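Local coordinates for protein aminotransferase (Psychrobacter arcticus 273-4, PDB 3IF2) that probably transfers amino groups between amino acids and keto acids, perhaps valine and pyruvate, using pyridoxal 5'-phosphate as cofactor, at residues D23-L37 with Y383-P395. Sequence-based numbering, arbitrary orientation.
Sequences DLGDALKSDQPVNML and YERLKAKGTLIVP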
loop_
_atom_site.group_PDB
_atom_site.type_symbol
_atom_site.label_atom_id
_atom_site.label_comp_id
_atom_site.label_asym_id
_atom_site.label_seq_id
_atom_site.Cartn_x
_atom_site.Cartn_y
_atom_site.Cartn_z
ATOM N N ASP A 23 19.833 11.374 2.573
ATOM C CA ASP A 23 20.371 12.456 3.426
ATOM C C ASP A 23 19.326 13.018 4.408
ATOM O O ASP A 23 19.649 13.319 5.558
ATOM C CB ASP A 23 20.944 13.589 2.570
ATOM C CG ASP A 23 22.184 13.183 1.794
ATOM O OD1 ASP A 23 22.663 12.040 1.925
ATOM O OD2 ASP A 23 22.695 14.019 1.035
ATOM N N LEU A 24 18.090 13.146 3.940
ATOM C CA LEU A 24 16.969 13.606 4.775
ATOM C C LEU A 24 16.566 12.532 5.833
ATOM O O LEU A 24 16.187 12.877 6.968
ATOM C CB LEU A 24 15.772 14.095 3.909
ATOM C CG LEU A 24 15.799 15.548 3.336
ATOM C CD1 LEU A 24 17.119 15.954 2.670
ATOM C CD2 LEU A 24 14.574 15.816 2.390
ATOM N N GLY A 25 16.657 11.250 5.463
ATOM C CA GLY A 25 16.399 10.136 6.388
ATOM C C GLY A 25 17.518 9.963 7.409
ATOM O O GLY A 25 17.247 9.630 8.564
ATOM N N ASP A 26 18.767 10.178 6.981
ATOM C CA ASP A 26 19.948 10.059 7.851
ATOM C C ASP A 26 19.972 11.143 8.942
ATOM O O ASP A 26 20.200 10.821 10.122
ATOM C CB ASP A 26 21.270 10.083 7.041
ATOM C CG ASP A 26 21.515 8.796 6.201
ATOM O OD1 ASP A 26 20.778 7.793 6.321
ATOM O OD2 ASP A 26 22.481 8.793 5.404
ATOM N N ALA A 27 19.733 12.402 8.539
ATOM C CA ALA A 27 19.677 13.578 9.449
ATOM C C ALA A 27 18.702 13.391 10.616
ATOM O O ALA A 27 19.046 13.726 11.754
ATOM C CB ALA A 27 19.312 14.835 8.679
ATOM N N LEU A 28 17.503 12.871 10.318
ATOM C CA LEU A 28 16.476 12.523 11.340
ATOM C C LEU A 28 16.991 11.435 12.318
ATOM O O LEU A 28 17.025 11.662 13.537
ATOM C CB LEU A 28 15.136 12.054 10.702
ATOM C CG LEU A 28 14.102 13.091 10.225
ATOM C CD1 LEU A 28 14.748 14.251 9.441
ATOM C CD2 LEU A 28 12.978 12.414 9.420
ATOM N N LYS A 29 17.404 10.283 11.772
ATOM C CA LYS A 29 17.920 9.150 12.574
ATOM C C LYS A 29 19.262 9.415 13.294
ATOM O O LYS A 29 19.598 8.681 14.226
ATOM C CB LYS A 29 18.024 7.864 11.722
ATOM N N SER A 30 20.015 10.441 12.883
ATOM C CA SER A 30 21.315 10.775 13.505
ATOM C C SER A 30 21.226 11.425 14.912
ATOM O O SER A 30 20.203 12.019 15.290
ATOM C CB SER A 30 22.122 11.687 12.568
ATOM O OG SER A 30 23.372 12.055 13.123
ATOM N N ASP A 31 22.318 11.290 15.669
ATOM C CA ASP A 31 22.473 11.909 17.003
ATOM C C ASP A 31 22.720 13.421 16.885
ATOM O O ASP A 31 22.247 14.189 17.723
ATOM C CB ASP A 31 23.577 11.207 17.818
ATOM C CG ASP A 31 23.178 9.783 18.242
ATOM O OD1 ASP A 31 22.131 9.270 17.782
ATOM O OD2 ASP A 31 23.896 9.164 19.054
ATOM N N GLN A 32 23.462 13.818 15.844
ATOM C CA GLN A 32 23.706 15.223 15.479
ATOM C C GLN A 32 22.351 15.924 15.267
ATOM O O GLN A 32 21.578 15.482 14.407
ATOM C CB GLN A 32 24.503 15.314 14.160
ATOM C CG GLN A 32 26.012 15.001 14.251
ATOM C CD GLN A 32 26.852 16.197 14.717
ATOM O OE1 GLN A 32 26.346 17.123 15.354
ATOM N NE2 GLN A 32 28.144 16.179 14.389
ATOM N N PRO A 33 22.048 16.983 16.057
ATOM C CA PRO A 33 20.780 17.686 15.846
ATOM C C PRO A 33 20.858 18.568 14.591
ATOM O O PRO A 33 21.955 18.939 14.163
ATOM C CB PRO A 33 20.616 18.508 17.128
ATOM C CG PRO A 33 21.977 18.711 17.652
ATOM C CD PRO A 33 22.886 17.670 17.063
ATOM N N VAL A 34 19.701 18.869 14.007
ATOM C CA VAL A 34 19.611 19.670 12.776
ATOM C C VAL A 34 18.412 20.606 12.761
ATOM O O VAL A 34 17.426 20.353 13.458
ATOM C CB VAL A 34 19.477 18.743 11.520
ATOM C CG1 VAL A 34 20.758 17.946 11.305
ATOM C CG2 VAL A 34 18.246 17.816 11.657
ATOM N N ASN A 35 18.516 21.671 11.959
ATOM C CA ASN A 35 17.412 22.591 11.697
ATOM C C ASN A 35 16.716 21.942 10.507
ATOM O O ASN A 35 17.119 22.142 9.369
ATOM C CB ASN A 35 17.901 24.010 11.354
ATOM C CG ASN A 35 18.723 24.651 12.464
ATOM O OD1 ASN A 35 18.551 24.348 13.644
ATOM N ND2 ASN A 35 19.607 25.563 12.085
HETATM N N MSE A 36 15.695 21.133 10.775
HETATM C CA MSE A 36 15.004 20.346 9.740
HETATM C C MSE A 36 13.871 21.136 9.058
HETATM O O MSE A 36 12.743 21.164 9.544
HETATM C CB MSE A 36 14.509 19.011 10.350
HETATM C CG MSE A 36 13.676 18.074 9.425
HETATM SE SE MSE A 36 14.487 17.774 7.665
HETATM C CE MSE A 36 13.199 16.448 7.031
ATOM N N LEU A 37 14.199 21.792 7.940
ATOM C CA LEU A 37 13.236 22.546 7.101
ATOM C C LEU A 37 12.976 21.881 5.745
ATOM O O LEU A 37 12.325 22.476 4.895
ATOM C CB LEU A 37 13.746 23.989 6.878
ATOM C CG LEU A 37 13.975 24.836 8.125
ATOM C CD1 LEU A 37 14.546 26.202 7.734
ATOM C CD2 LEU A 37 12.663 24.968 8.923
ATOM N N TYR A 383 22.309 23.706 -1.002
ATOM C CA TYR A 383 21.833 22.589 -0.162
ATOM C C TYR A 383 22.972 21.853 0.562
ATOM O O TYR A 383 22.854 21.567 1.748
ATOM C CB TYR A 383 20.983 21.609 -0.989
ATOM C CG TYR A 383 20.846 20.226 -0.401
ATOM C CD1 TYR A 383 19.877 19.945 0.565
ATOM C CD2 TYR A 383 21.686 19.181 -0.821
ATOM C CE1 TYR A 383 19.754 18.649 1.116
ATOM C CE2 TYR A 383 21.573 17.887 -0.278
ATOM C CZ TYR A 383 20.612 17.638 0.689
ATOM O OH TYR A 383 20.517 16.382 1.207
ATOM N N GLU A 384 24.061 21.570 -0.158
ATOM C CA GLU A 384 25.234 20.876 0.410
ATOM C C GLU A 384 25.916 21.714 1.484
ATOM O O GLU A 384 26.311 21.185 2.520
ATOM C CB GLU A 384 26.263 20.498 -0.680
ATOM C CG GLU A 384 25.777 19.481 -1.732
ATOM C CD GLU A 384 25.532 18.057 -1.209
ATOM O OE1 GLU A 384 26.157 17.661 -0.196
ATOM O OE2 GLU A 384 24.723 17.324 -1.840
ATOM N N ARG A 385 26.052 23.012 1.227
ATOM C CA ARG A 385 26.692 23.936 2.183
ATOM C C ARG A 385 25.886 24.101 3.461
ATOM O O ARG A 385 26.460 24.093 4.553
ATOM C CB ARG A 385 26.943 25.299 1.548
ATOM C CG ARG A 385 28.047 25.266 0.509
ATOM C CD ARG A 385 27.977 26.488 -0.370
ATOM N NE ARG A 385 28.874 26.360 -1.519
ATOM C CZ ARG A 385 29.947 27.108 -1.793
ATOM N NH1 ARG A 385 30.316 28.155 -1.039
ATOM N NH2 ARG A 385 30.638 26.821 -2.897
ATOM N N LEU A 386 24.569 24.257 3.310
ATOM C CA LEU A 386 23.640 24.343 4.450
ATOM C C LEU A 386 23.629 23.021 5.243
ATOM O O LEU A 386 23.650 23.057 6.480
ATOM C CB LEU A 386 22.224 24.719 3.991
ATOM C CG LEU A 386 22.019 26.078 3.323
ATOM C CD1 LEU A 386 20.645 26.153 2.681
ATOM C CD2 LEU A 386 22.225 27.207 4.313
ATOM N N LYS A 387 23.625 21.878 4.538
ATOM C CA LYS A 387 23.645 20.532 5.179
ATOM C C LYS A 387 24.870 20.340 6.082
ATOM O O LYS A 387 24.737 19.778 7.179
ATOM C CB LYS A 387 23.545 19.400 4.135
ATOM C CG LYS A 387 23.609 17.947 4.688
ATOM C CD LYS A 387 23.078 16.884 3.693
ATOM C CE LYS A 387 23.821 16.890 2.345
ATOM N NZ LYS A 387 25.265 16.504 2.401
ATOM N N ALA A 388 26.033 20.812 5.611
ATOM C CA ALA A 388 27.297 20.785 6.373
ATOM C C ALA A 388 27.283 21.746 7.589
ATOM O O ALA A 388 28.105 21.573 8.489
ATOM C CB ALA A 388 28.521 21.076 5.448
ATOM N N LYS A 389 26.384 22.755 7.593
ATOM C CA LYS A 389 26.173 23.693 8.728
ATOM C C LYS A 389 24.868 23.385 9.521
ATOM O O LYS A 389 24.308 24.263 10.205
ATOM C CB LYS A 389 26.209 25.160 8.244
ATOM C CG LYS A 389 27.503 25.529 7.500
ATOM C CD LYS A 389 27.590 27.013 7.092
ATOM C CE LYS A 389 28.232 27.878 8.184
ATOM N NZ LYS A 389 29.706 27.646 8.358
ATOM N N GLY A 390 24.385 22.143 9.422
ATOM C CA GLY A 390 23.219 21.681 10.163
ATOM C C GLY A 390 21.806 22.041 9.729
ATOM O O GLY A 390 20.867 21.582 10.381
ATOM N N THR A 391 21.631 22.838 8.666
ATOM C CA THR A 391 20.290 23.245 8.174
ATOM C C THR A 391 19.914 22.519 6.855
ATOM O O THR A 391 20.661 22.573 5.868
ATOM C CB THR A 391 20.201 24.777 8.026
ATOM O OG1 THR A 391 20.427 25.377 9.301
ATOM C CG2 THR A 391 18.828 25.221 7.533
ATOM N N LEU A 392 18.750 21.858 6.843
ATOM C CA LEU A 392 18.299 21.083 5.689
ATOM C C LEU A 392 17.086 21.691 5.013
ATOM O O LEU A 392 16.079 21.890 5.658
ATOM C CB LEU A 392 18.013 19.631 6.082
ATOM C CG LEU A 392 19.249 18.709 6.135
ATOM C CD1 LEU A 392 20.249 19.114 7.214
ATOM C CD2 LEU A 392 18.817 17.257 6.342
ATOM N N ILE A 393 17.214 21.985 3.720
ATOM C CA ILE A 393 16.130 22.471 2.865
ATOM C C ILE A 393 16.105 21.528 1.651
ATOM O O ILE A 393 16.850 20.564 1.634
ATOM C CB ILE A 393 16.305 23.991 2.531
ATOM C CG1 ILE A 393 17.645 24.331 1.849
ATOM C CG2 ILE A 393 16.227 24.809 3.822
ATOM C CD1 ILE A 393 17.818 23.838 0.433
ATOM N N VAL A 394 15.244 21.765 0.666
ATOM C CA VAL A 394 15.216 20.946 -0.561
ATOM C C VAL A 394 15.563 21.840 -1.781
ATOM O O VAL A 394 14.943 22.898 -1.960
ATOM C CB VAL A 394 13.870 20.234 -0.761
ATOM C CG1 VAL A 394 13.977 19.194 -1.878
ATOM C CG2 VAL A 394 13.443 19.525 0.527
ATOM N N PRO A 395 16.556 21.426 -2.614
ATOM C CA PRO A 395 16.908 22.235 -3.801
ATOM C C PRO A 395 15.867 22.079 -4.919
ATOM O O PRO A 395 15.216 21.032 -5.028
ATOM C CB PRO A 395 18.276 21.685 -4.214
ATOM C CG PRO A 395 18.238 20.266 -3.834
ATOM C CD PRO A 395 17.314 20.154 -2.604
#
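Leu392 packs against helix 23-29, which lies nearly parallel to helix 383-388. Its branched end suits this place: CD2 lies 3.4 Å from Ala27 CB, small enough to admit it, and also meets Leu24 CD1, while CD1 turns to Val34 CG1. The selenium of selenomethionine Met36 packs on Leu392 CB from the same face of a short parallel ladder. There Asn35 N donates to Gly390 O, Leu392 N to Asn35 O almost straight (174°), and Leu37 N to Leu392 O. On the other face Asn35 ND2 donates to Thr391 OG1, with the hydroxyl 19° out of the amide plane.

Between the helices, Tyr383 OH donates to the anti lone pair of Asp23 OD2 (3.2 Å), the carboxylate almost coplanar with the ring; Leu24 CD1 meets the ring edge. Lys387, bent at chi3 and chi4, brings NZ into a long salt bridge with OD2 and a closer one with Glu384, probably easing the two acids' proximity. Gly390, whose positive phi (78°) suits a residue without a side chain, completes the Schellman motif turning helix 379-388 into the ladder.

As in other fold type I aminotransferases, this pairing probably joins the N-terminal segment to the C-terminal small domain, near, not in, the cofactor site (Val394 and cofactor-binding Asn217 side chains about 8 Å apart). Helix 423-441 covers Asn35, Leu37 and Thr391, and Leu37 and Val394 bond through their backbones to strand 414-418.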